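Local coordinates for beta-lactamase-like protein (Novosphingobium pentaromativorans US6-1, PDB 6AUF) that probably hydrolyses beta-lactam antibiotics as a secreted, zinc-dependent metallo-beta-lactamase of the B3 type, at residues V66-I75 against T171-V179. Residues are numbered along the deposited sequence; the frame is centred on the assembly and turned at random.
Sequences VTSDDGHVLI and TLGRLALTV
Val73 and Leu177 meet tip to tip at the buried end of this contact, CG2 of the valine 3.9 Å from CD1 of the leucine. The two residues belong to different sheets: strand 72-75 to the mixed sheet that carries 64-66 and 100-104, strand 175-181 to the sheet that begins with 169-172. The axes of the short segments 72-75 and 175-179 pass 9.0 Å apart at 24°, so the layers face each other nearly in line, as in the beta sandwich core of the metallo-beta-lactamase fold. Leu177 spreads its two methyls here: CD1 goes to Val73, while CD2 meets CD1 of Ile75 at 3.9 Å, also tip to tip.

Next along is Leu175. It and each of the valines Val66 and Val73 run past each other, pointing opposite ways. Its CG stands anti to the carbonyl carbon and beside the backbone N (chi1 -69°), which swings both methyls toward strands 64-66 and 72-75. CD2 comes to 3.9 Å from Val66 CG1. CD1 lies 3.9 Å from Val73 CG2, and CG rests against Ser68 CB. Trp194 of strand 190-197 also touches Val66, adding to this apolar layer. Leu172, on the other arm of its hairpin, lays its isobutyl group along the backbone of Asp70 to His72, against Val73 as well.

Toward solvent two turns meet, the type I turn of Ser68 to Gly71 and the type II' turn of Leu172 to Leu175. Here the carboxylate of Asp70 comes up against the CA of Gly173, which has no side chain to intervene. Arg174 is nearby without touching either acid: its NH2 is 4.7 Å from Asp69 OD2, its NE 5.4 Å from Asp70 OD2.

No hydrogen bond crosses between the segments, so the two sheets are joined here chiefly by aliphatic contact, and any attraction between the exposed charges is probably weak.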
loop_
_atom_site.group_PDB
_atom_site.type_symbol
_atom_site.label_atom_id
_atom_site.label_comp_id
_atom_site.label_asym_id
_atom_site.label_seq_id
_atom_site.Cartn_x
_atom_site.Cartn_y
_atom_site.Cartn_z
ATOM N N VAL A 66 -3.927 -10.294 6.536
ATOM C CA VAL A 66 -4.950 -10.047 7.539
ATOM C C VAL A 66 -5.753 -11.327 7.678
ATOM O O VAL A 66 -6.386 -11.773 6.714
ATOM C CB VAL A 66 -5.841 -8.851 7.160
ATOM C CG1 VAL A 66 -7.022 -8.757 8.074
ATOM C CG2 VAL A 66 -5.042 -7.564 7.239
ATOM N N THR A 67 -5.706 -11.930 8.861
ATOM C CA THR A 67 -6.097 -13.319 9.036
ATOM C C THR A 67 -7.420 -13.463 9.784
ATOM O O THR A 67 -7.750 -12.683 10.685
ATOM C CB THR A 67 -4.998 -14.087 9.771
ATOM O OG1 THR A 67 -4.495 -13.273 10.834
ATOM C CG2 THR A 67 -3.855 -14.439 8.822
ATOM N N SER A 68 -8.177 -14.480 9.383
ATOM C CA SER A 68 -9.368 -14.910 10.089
ATOM C C SER A 68 -9.474 -16.416 9.923
ATOM O O SER A 68 -8.818 -17.008 9.064
ATOM C CB SER A 68 -10.634 -14.230 9.550
ATOM O OG SER A 68 -11.121 -14.900 8.393
ATOM N N ASP A 69 -10.315 -17.036 10.747
ATOM C CA ASP A 69 -10.637 -18.436 10.500
ATOM C C ASP A 69 -11.369 -18.598 9.179
ATOM O O ASP A 69 -11.232 -19.628 8.511
ATOM C CB ASP A 69 -11.476 -18.990 11.645
ATOM C CG ASP A 69 -10.862 -18.705 12.992
ATOM O OD1 ASP A 69 -9.624 -18.857 13.114
ATOM O OD2 ASP A 69 -11.608 -18.310 13.917
ATOM N N ASP A 70 -12.134 -17.579 8.780
ATOM C CA ASP A 70 -12.938 -17.569 7.564
ATOM C C ASP A 70 -12.109 -17.373 6.305
ATOM O O ASP A 70 -12.680 -17.298 5.211
ATOM C CB ASP A 70 -13.996 -16.468 7.667
ATOM C CG ASP A 70 -15.036 -16.759 8.733
ATOM O OD1 ASP A 70 -15.428 -17.937 8.870
ATOM O OD2 ASP A 70 -15.460 -15.813 9.432
ATOM N N GLY A 71 -10.793 -17.309 6.427
ATOM C CA GLY A 71 -9.923 -16.939 5.332
ATOM C C GLY A 71 -9.210 -15.633 5.620
ATOM O O GLY A 71 -9.517 -14.913 6.571
ATOM N N HIS A 72 -8.235 -15.330 4.769
ATOM C CA HIS A 72 -7.412 -14.147 4.954
ATOM C C HIS A 72 -7.566 -13.169 3.792
ATOM O O HIS A 72 -8.112 -13.488 2.730
ATOM C CB HIS A 72 -5.945 -14.542 5.120
ATOM C CG HIS A 72 -5.755 -15.742 5.987
ATOM N ND1 HIS A 72 -6.209 -15.794 7.287
ATOM C CD2 HIS A 72 -5.191 -16.946 5.734
ATOM C CE1 HIS A 72 -5.923 -16.977 7.801
ATOM N NE2 HIS A 72 -5.309 -17.695 6.877
ATOM N N VAL A 73 -7.068 -11.958 4.023
ATOM C CA VAL A 73 -6.923 -10.935 2.997
ATOM C C VAL A 73 -5.453 -10.541 2.929
ATOM O O VAL A 73 -4.735 -10.548 3.934
ATOM C CB VAL A 73 -7.826 -9.715 3.278
ATOM C CG1 VAL A 73 -7.706 -8.678 2.169
ATOM C CG2 VAL A 73 -9.265 -10.166 3.429
ATOM N N LEU A 74 -4.999 -10.227 1.720
ATOM C CA LEU A 74 -3.605 -9.898 1.463
ATOM C C LEU A 74 -3.567 -8.651 0.592
ATOM O O LEU A 74 -4.276 -8.582 -0.417
ATOM C CB LEU A 74 -2.880 -11.070 0.779
ATOM C CG LEU A 74 -1.421 -10.824 0.377
ATOM C CD1 LEU A 74 -0.513 -10.730 1.600
ATOM C CD2 LEU A 74 -0.907 -11.877 -0.605
ATOM N N ILE A 75 -2.762 -7.664 0.987
ATOM C CA ILE A 75 -2.662 -6.393 0.277
ATOM C C ILE A 75 -1.252 -6.259 -0.287
ATOM O O ILE A 75 -0.270 -6.249 0.467
ATOM C CB ILE A 75 -2.997 -5.197 1.180
ATOM C CG1 ILE A 75 -4.304 -5.433 1.927
ATOM C CG2 ILE A 75 -3.068 -3.893 0.356
ATOM C CD1 ILE A 75 -4.601 -4.351 2.946
ATOM N N THR A 171 -15.310 -7.669 2.618
ATOM C CA THR A 171 -15.709 -8.462 3.770
ATOM C C THR A 171 -15.375 -9.929 3.550
ATOM O O THR A 171 -15.682 -10.494 2.493
ATOM C CB THR A 171 -17.195 -8.319 4.046
ATOM O OG1 THR A 171 -17.887 -8.183 2.799
ATOM C CG2 THR A 171 -17.437 -7.111 4.925
ATOM N N LEU A 172 -14.765 -10.539 4.564
ATOM C CA LEU A 172 -14.409 -11.958 4.569
ATOM C C LEU A 172 -14.760 -12.453 5.964
ATOM O O LEU A 172 -14.002 -12.231 6.911
ATOM C CB LEU A 172 -12.933 -12.170 4.253
ATOM C CG LEU A 172 -12.528 -13.626 4.088
ATOM C CD1 LEU A 172 -13.545 -14.332 3.206
ATOM C CD2 LEU A 172 -11.132 -13.736 3.500
ATOM N N GLY A 173 -15.906 -13.103 6.095
ATOM C CA GLY A 173 -16.374 -13.433 7.430
ATOM C C GLY A 173 -16.496 -12.165 8.246
ATOM O O GLY A 173 -17.017 -11.147 7.780
ATOM N N ARG A 174 -15.984 -12.201 9.469
ATOM C CA ARG A 174 -16.027 -11.035 10.341
ATOM C C ARG A 174 -14.956 -10.009 10.000
ATOM O O ARG A 174 -14.924 -8.938 10.616
ATOM C CB ARG A 174 -15.903 -11.480 11.794
ATOM C CG ARG A 174 -16.901 -12.570 12.146
ATOM C CD ARG A 174 -16.255 -13.721 12.890
ATOM N NE ARG A 174 -15.912 -13.346 14.261
ATOM C CZ ARG A 174 -15.403 -14.176 15.167
ATOM N NH1 ARG A 174 -15.137 -13.732 16.385
ATOM N NH2 ARG A 174 -15.159 -15.447 14.862
ATOM N N LEU A 175 -14.087 -10.303 9.037
ATOM C CA LEU A 175 -13.169 -9.302 8.519
ATOM C C LEU A 175 -13.931 -8.221 7.765
ATOM O O LEU A 175 -14.886 -8.502 7.032
ATOM C CB LEU A 175 -12.155 -9.937 7.576
ATOM C CG LEU A 175 -11.109 -10.871 8.142
ATOM C CD1 LEU A 175 -10.095 -11.164 7.061
ATOM C CD2 LEU A 175 -10.462 -10.200 9.310
ATOM N N ALA A 176 -13.489 -6.979 7.935
ATOM C CA ALA A 176 -14.067 -5.863 7.198
ATOM C C ALA A 176 -12.945 -4.863 6.945
ATOM O O ALA A 176 -12.593 -4.088 7.837
ATOM C CB ALA A 176 -15.226 -5.230 7.959
ATOM N N LEU A 177 -12.384 -4.898 5.738
ATOM C CA LEU A 177 -11.401 -3.916 5.298
ATOM C C LEU A 177 -12.105 -2.871 4.438
ATOM O O LEU A 177 -12.691 -3.195 3.397
ATOM C CB LEU A 177 -10.262 -4.580 4.527
ATOM C CG LEU A 177 -9.286 -5.475 5.307
ATOM C CD1 LEU A 177 -9.814 -6.907 5.490
ATOM C CD2 LEU A 177 -7.929 -5.493 4.608
ATOM N N THR A 178 -12.057 -1.624 4.867
ATOM C CA THR A 178 -12.811 -0.575 4.202
ATOM C C THR A 178 -11.849 0.379 3.482
ATOM O O THR A 178 -10.852 0.836 4.058
ATOM C CB THR A 178 -13.733 0.106 5.219
ATOM O OG1 THR A 178 -13.723 1.521 5.038
ATOM C CG2 THR A 178 -13.307 -0.260 6.646
ATOM N N VAL A 179 -12.132 0.632 2.194
ATOM C CA VAL A 179 -11.230 1.311 1.264
ATOM C C VAL A 179 -11.635 2.774 1.071
ATOM O O VAL A 179 -12.812 3.144 1.112
ATOM C CB VAL A 179 -11.215 0.596 -0.102
ATOM C CG1 VAL A 179 -12.483 0.968 -0.886
ATOM C CG2 VAL A 179 -9.975 0.980 -0.895
#